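Local coordinates for SnoaL-like domain-containing protein (Burkholderia thailandensis E264, PDB 3EC9) that is of unknown function but adopts the NTF2-like fold of the SnoaL-like family, whose cone-shaped alpha+beta domains often enclose a ligand pocket or active site, at residues Y100-V111 against T129-P140. Sequence-based numbering, arbitrary orientation.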
loop_
_atom_site.group_PDB
_atom_site.type_symbol
_atom_site.label_atom_id
_atom_site.label_comp_id
_atom_site.label_asym_id
_atom_site.label_seq_id
_atom_site.Cartn_x
_atom_site.Cartn_y
_atom_site.Cartn_z
ATOM N N TYR B 100 -16.557 10.082 9.270
ATOM C CA TYR B 100 -15.874 11.123 10.015
ATOM C C TYR B 100 -16.901 11.891 10.828
ATOM O O TYR B 100 -17.883 12.434 10.285
ATOM C CB TYR B 100 -15.181 12.052 9.066
ATOM C CG TYR B 100 -14.151 12.933 9.691
ATOM C CD1 TYR B 100 -13.060 12.399 10.392
ATOM C CD2 TYR B 100 -14.236 14.318 9.564
ATOM C CE1 TYR B 100 -12.101 13.217 10.954
ATOM C CE2 TYR B 100 -13.255 15.160 10.108
ATOM C CZ TYR B 100 -12.187 14.600 10.794
ATOM O OH TYR B 100 -11.171 15.375 11.312
ATOM N N ARG B 101 -16.698 11.921 12.140
ATOM C CA ARG B 101 -17.713 12.498 13.043
ATOM C C ARG B 101 -17.999 13.983 12.787
ATOM O O ARG B 101 -19.164 14.422 12.879
ATOM C CB ARG B 101 -17.350 12.277 14.503
ATOM C CG ARG B 101 -17.375 10.829 14.979
ATOM C CD ARG B 101 -17.120 10.742 16.480
ATOM N NE ARG B 101 -16.684 9.422 16.959
ATOM C CZ ARG B 101 -17.487 8.370 17.153
ATOM N NH1 ARG B 101 -18.781 8.428 16.842
ATOM N NH2 ARG B 101 -16.983 7.223 17.621
ATOM N N ARG B 102 -16.967 14.759 12.471
ATOM C CA ARG B 102 -17.147 16.224 12.279
ATOM C C ARG B 102 -18.022 16.609 11.073
ATOM O O ARG B 102 -18.780 17.601 11.106
ATOM C CB ARG B 102 -15.775 16.928 12.171
ATOM C CG ARG B 102 -15.883 18.472 12.091
ATOM C CD ARG B 102 -14.655 19.220 12.667
ATOM N NE ARG B 102 -13.407 18.742 12.088
ATOM C CZ ARG B 102 -12.922 19.097 10.896
ATOM N NH1 ARG B 102 -13.558 19.987 10.129
ATOM N NH2 ARG B 102 -11.785 18.559 10.469
ATOM N N THR B 103 -17.959 15.817 10.018
ATOM C CA THR B 103 -18.640 16.124 8.761
ATOM C C THR B 103 -19.822 15.196 8.490
ATOM O O THR B 103 -20.702 15.536 7.705
ATOM C CB THR B 103 -17.669 15.984 7.613
ATOM O OG1 THR B 103 -17.267 14.605 7.574
ATOM C CG2 THR B 103 -16.432 16.840 7.796
ATOM N N GLY B 104 -19.826 13.998 9.082
ATOM C CA GLY B 104 -20.867 13.001 8.837
ATOM C C GLY B 104 -20.693 12.222 7.532
ATOM O O GLY B 104 -21.563 11.422 7.157
ATOM N N LYS B 105 -19.541 12.436 6.872
ATOM C CA LYS B 105 -19.240 11.821 5.581
ATOM C C LYS B 105 -18.512 10.502 5.761
ATOM O O LYS B 105 -17.647 10.373 6.622
ATOM C CB LYS B 105 -18.392 12.741 4.687
ATOM C CG LYS B 105 -19.061 14.028 4.295
ATOM C CD LYS B 105 -18.143 14.875 3.462
ATOM C CE LYS B 105 -18.801 16.217 3.124
ATOM N NZ LYS B 105 -17.930 17.038 2.235
ATOM N N SER B 106 -18.922 9.497 4.989
ATOM C CA SER B 106 -18.235 8.195 4.977
ATOM C C SER B 106 -17.263 8.064 3.810
ATOM O O SER B 106 -17.294 8.854 2.871
ATOM C CB SER B 106 -19.243 7.045 4.939
ATOM O OG SER B 106 -20.069 7.131 3.800
ATOM N N PHE B 107 -16.387 7.061 3.903
ATOM C CA PHE B 107 -15.484 6.658 2.817
ATOM C C PHE B 107 -15.327 5.153 2.921
ATOM O O PHE B 107 -15.586 4.517 3.968
ATOM C CB PHE B 107 -14.072 7.297 2.951
ATOM C CG PHE B 107 -13.199 6.593 3.980
ATOM C CD1 PHE B 107 -13.359 6.862 5.345
ATOM C CD2 PHE B 107 -12.259 5.659 3.613
ATOM C CE1 PHE B 107 -12.593 6.223 6.277
ATOM C CE2 PHE B 107 -11.487 5.016 4.554
ATOM C CZ PHE B 107 -11.660 5.282 5.886
ATOM N N GLU B 108 -14.854 4.582 1.810
ATOM C CA GLU B 108 -14.347 3.233 1.783
ATOM C C GLU B 108 -13.138 3.248 0.844
ATOM O O GLU B 108 -13.183 3.816 -0.213
ATOM C CB GLU B 108 -15.425 2.259 1.299
ATOM C CG GLU B 108 -14.963 0.823 1.176
ATOM C CD GLU B 108 -16.063 -0.122 0.882
ATOM O OE1 GLU B 108 -17.107 0.319 0.374
ATOM O OE2 GLU B 108 -15.885 -1.327 1.183
ATOM N N CYS B 109 -12.068 2.583 1.218
ATOM C CA CYS B 109 -10.912 2.508 0.298
ATOM C C CYS B 109 -10.022 1.291 0.570
ATOM O O CYS B 109 -10.211 0.566 1.561
ATOM C CB CYS B 109 -10.096 3.810 0.388
ATOM S SG CYS B 109 -9.116 3.966 1.940
ATOM N N ARG B 110 -9.041 1.086 -0.293
ATOM C CA ARG B 110 -8.108 -0.012 -0.151
ATOM C C ARG B 110 -6.940 0.339 0.737
ATOM O O ARG B 110 -6.575 1.520 0.929
ATOM C CB ARG B 110 -7.621 -0.452 -1.532
ATOM C CG ARG B 110 -8.739 -1.022 -2.448
ATOM C CD ARG B 110 -9.094 -2.386 -2.040
ATOM N NE ARG B 110 -8.140 -3.376 -2.542
ATOM C CZ ARG B 110 -8.087 -4.640 -2.136
ATOM N NH1 ARG B 110 -8.852 -5.058 -1.137
ATOM N NH2 ARG B 110 -7.273 -5.499 -2.727
ATOM N N VAL B 111 -6.315 -0.700 1.272
ATOM C CA VAL B 111 -5.146 -0.543 2.120
ATOM C C VAL B 111 -4.297 -1.810 2.042
ATOM O O VAL B 111 -4.825 -2.925 1.966
ATOM C CB VAL B 111 -5.490 -0.206 3.597
ATOM C CG1 VAL B 111 -6.456 -1.209 4.214
ATOM C CG2 VAL B 111 -4.177 -0.072 4.422
ATOM N N THR B 129 -2.381 3.392 2.151
ATOM C CA THR B 129 -3.805 3.517 1.907
ATOM C C THR B 129 -4.164 4.731 1.072
ATOM O O THR B 129 -3.304 5.583 0.778
ATOM C CB THR B 129 -4.588 3.496 3.232
ATOM O OG1 THR B 129 -5.995 3.247 3.008
ATOM C CG2 THR B 129 -4.380 4.788 4.027
ATOM N N ASP B 130 -5.443 4.809 0.692
ATOM C CA ASP B 130 -5.920 5.848 -0.225
ATOM C C ASP B 130 -6.209 7.087 0.549
ATOM O O ASP B 130 -7.340 7.430 0.912
ATOM C CB ASP B 130 -7.122 5.295 -0.991
ATOM C CG ASP B 130 -7.348 5.996 -2.335
ATOM O OD1 ASP B 130 -6.973 7.184 -2.490
ATOM O OD2 ASP B 130 -7.940 5.357 -3.247
ATOM N N THR B 131 -5.134 7.784 0.854
ATOM C CA THR B 131 -5.239 8.956 1.703
ATOM C C THR B 131 -6.136 10.069 1.150
ATOM O O THR B 131 -6.739 10.838 1.914
ATOM C CB THR B 131 -3.816 9.460 2.029
ATOM O OG1 THR B 131 -3.120 9.620 0.813
ATOM C CG2 THR B 131 -3.062 8.449 2.923
ATOM N N LEU B 132 -6.236 10.174 -0.175
ATOM C CA LEU B 132 -7.145 11.166 -0.767
ATOM C C LEU B 132 -8.604 10.824 -0.411
ATOM O O LEU B 132 -9.363 11.693 -0.026
ATOM C CB LEU B 132 -6.976 11.256 -2.282
ATOM C CG LEU B 132 -7.892 12.250 -2.973
ATOM C CD1 LEU B 132 -7.558 13.686 -2.495
ATOM C CD2 LEU B 132 -7.807 12.139 -4.511
ATOM N N LEU B 133 -8.994 9.571 -0.557
ATOM C CA LEU B 133 -10.389 9.195 -0.203
ATOM C C LEU B 133 -10.700 9.398 1.265
ATOM O O LEU B 133 -11.808 9.793 1.606
ATOM C CB LEU B 133 -10.712 7.768 -0.647
ATOM C CG LEU B 133 -11.158 7.600 -2.113
ATOM C CD1 LEU B 133 -10.230 8.219 -3.158
ATOM C CD2 LEU B 133 -11.468 6.121 -2.463
ATOM N N VAL B 134 -9.751 9.102 2.154
ATOM C CA VAL B 134 -9.960 9.389 3.570
ATOM C C VAL B 134 -10.107 10.910 3.813
ATOM O O VAL B 134 -11.030 11.400 4.480
ATOM C CB VAL B 134 -8.794 8.816 4.388
ATOM C CG1 VAL B 134 -8.995 9.203 5.872
ATOM C CG2 VAL B 134 -8.659 7.282 4.202
ATOM N N ALA B 135 -9.210 11.665 3.205
ATOM C CA ALA B 135 -9.243 13.124 3.263
ATOM C C ALA B 135 -10.569 13.726 2.732
ATOM O O ALA B 135 -11.074 14.716 3.278
ATOM C CB ALA B 135 -8.017 13.709 2.519
ATOM N N GLN B 136 -11.145 13.146 1.698
ATOM C CA GLN B 136 -12.416 13.635 1.140
ATOM C C GLN B 136 -13.528 13.581 2.196
ATOM O O GLN B 136 -14.428 14.430 2.231
ATOM C CB GLN B 136 -12.827 12.816 -0.090
ATOM C CG GLN B 136 -12.061 13.092 -1.357
ATOM C CD GLN B 136 -12.317 12.035 -2.488
ATOM O OE1 GLN B 136 -12.981 11.004 -2.298
ATOM N NE2 GLN B 136 -11.807 12.326 -3.656
ATOM N N ALA B 137 -13.510 12.548 3.025
ATOM C CA ALA B 137 -14.506 12.373 4.078
ATOM C C ALA B 137 -14.361 13.465 5.162
ATOM O O ALA B 137 -15.289 13.713 5.911
ATOM C CB ALA B 137 -14.404 10.979 4.694
HETATM N N MSE B 138 -13.173 14.053 5.262
HETATM C CA MSE B 138 -12.878 15.023 6.303
HETATM C C MSE B 138 -13.090 16.445 5.823
HETATM O O MSE B 138 -12.824 17.402 6.562
HETATM C CB MSE B 138 -11.449 14.816 6.788
HETATM C CG MSE B 138 -11.186 13.365 7.186
HETATM SE SE MSE B 138 -9.328 13.073 7.554
HETATM C CE MSE B 138 -9.103 14.494 8.845
ATOM N N GLN B 139 -13.572 16.594 4.595
ATOM C CA GLN B 139 -13.877 17.925 4.031
ATOM C C GLN B 139 -15.281 18.351 4.362
ATOM O O GLN B 139 -16.219 17.600 4.095
ATOM C CB GLN B 139 -13.795 17.913 2.510
ATOM C CG GLN B 139 -12.439 17.543 1.957
ATOM C CD GLN B 139 -11.320 18.331 2.594
ATOM O OE1 GLN B 139 -10.364 17.750 3.127
ATOM N NE2 GLN B 139 -11.437 19.668 2.568
ATOM N N PRO B 140 -15.447 19.562 4.944
ATOM C CA PRO B 140 -16.780 20.145 5.080
ATOM C C PRO B 140 -17.499 20.240 3.740
ATOM O O PRO B 140 -18.709 20.000 3.675
ATOM C CB PRO B 140 -16.501 21.547 5.627
ATOM C CG PRO B 140 -15.207 21.398 6.374
ATOM C CD PRO B 140 -14.409 20.420 5.556
ATOM O OXT PRO B 140 -16.897 20.531 2.700
HETATM O O HOH W 1 -11.067 18.827 7.438
HETATM O O HOH W 2 -16.307 15.216 0.274
HETATM O O HOH W 3 -8.816 2.791 -2.737
#
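Thr-103 OG1 gives its proton to Ala-137 O at 2.7 Å, nearly along the C=O axis (173°), and accepts one from Lys-105 N in an ST turn. The turn of the hairpin formed by strands 89-100 and 106-118 thus takes hold of a carbonyl near the C-terminal end of the helix. Beside it, the extended Lys-105 chain carries NZ to Gln-139 O (2.6 Å), the donor lying above the carbonyl plane, with a long salt bridge to the terminal carboxylate of Pro-140 and a water leading to Gln-136 O.

Selenomethionine Met-138 lays CG over the centre of the Tyr-100 ring, 3.7 Å from the centroid; its bend at chi3 (53°) brings CE back to Tyr-100 CZ, and SE makes a Met-aromatic contact with the same ring. Further along, Val-134 CG2 sits over one face of Phe-107, touching CE2 at 3.6 Å, while Cys-109 CB packs on Leu-133 CD2 at 3.9 Å.

At the other end, OG1 of Thr-129 donates to Arg-110 O (2.8 Å), where the strands still pair. Trp-73 meets the Tyr-100 ring edge-to-face and also touches the Phe-107 ring, and OD1 of the N-cap residue Asp-130 is hydrogen-bonded to Thr-131 OG1 of the second subunit.

The helix folds back antiparallel to strand 106-111, its apolar middle flanked by polar ends: the helix dipole might slightly favour the hydroxyl bond to Ala-137 O, while Lys-105 serves the chain end, its charge probably balanced in part by the terminal carboxylate.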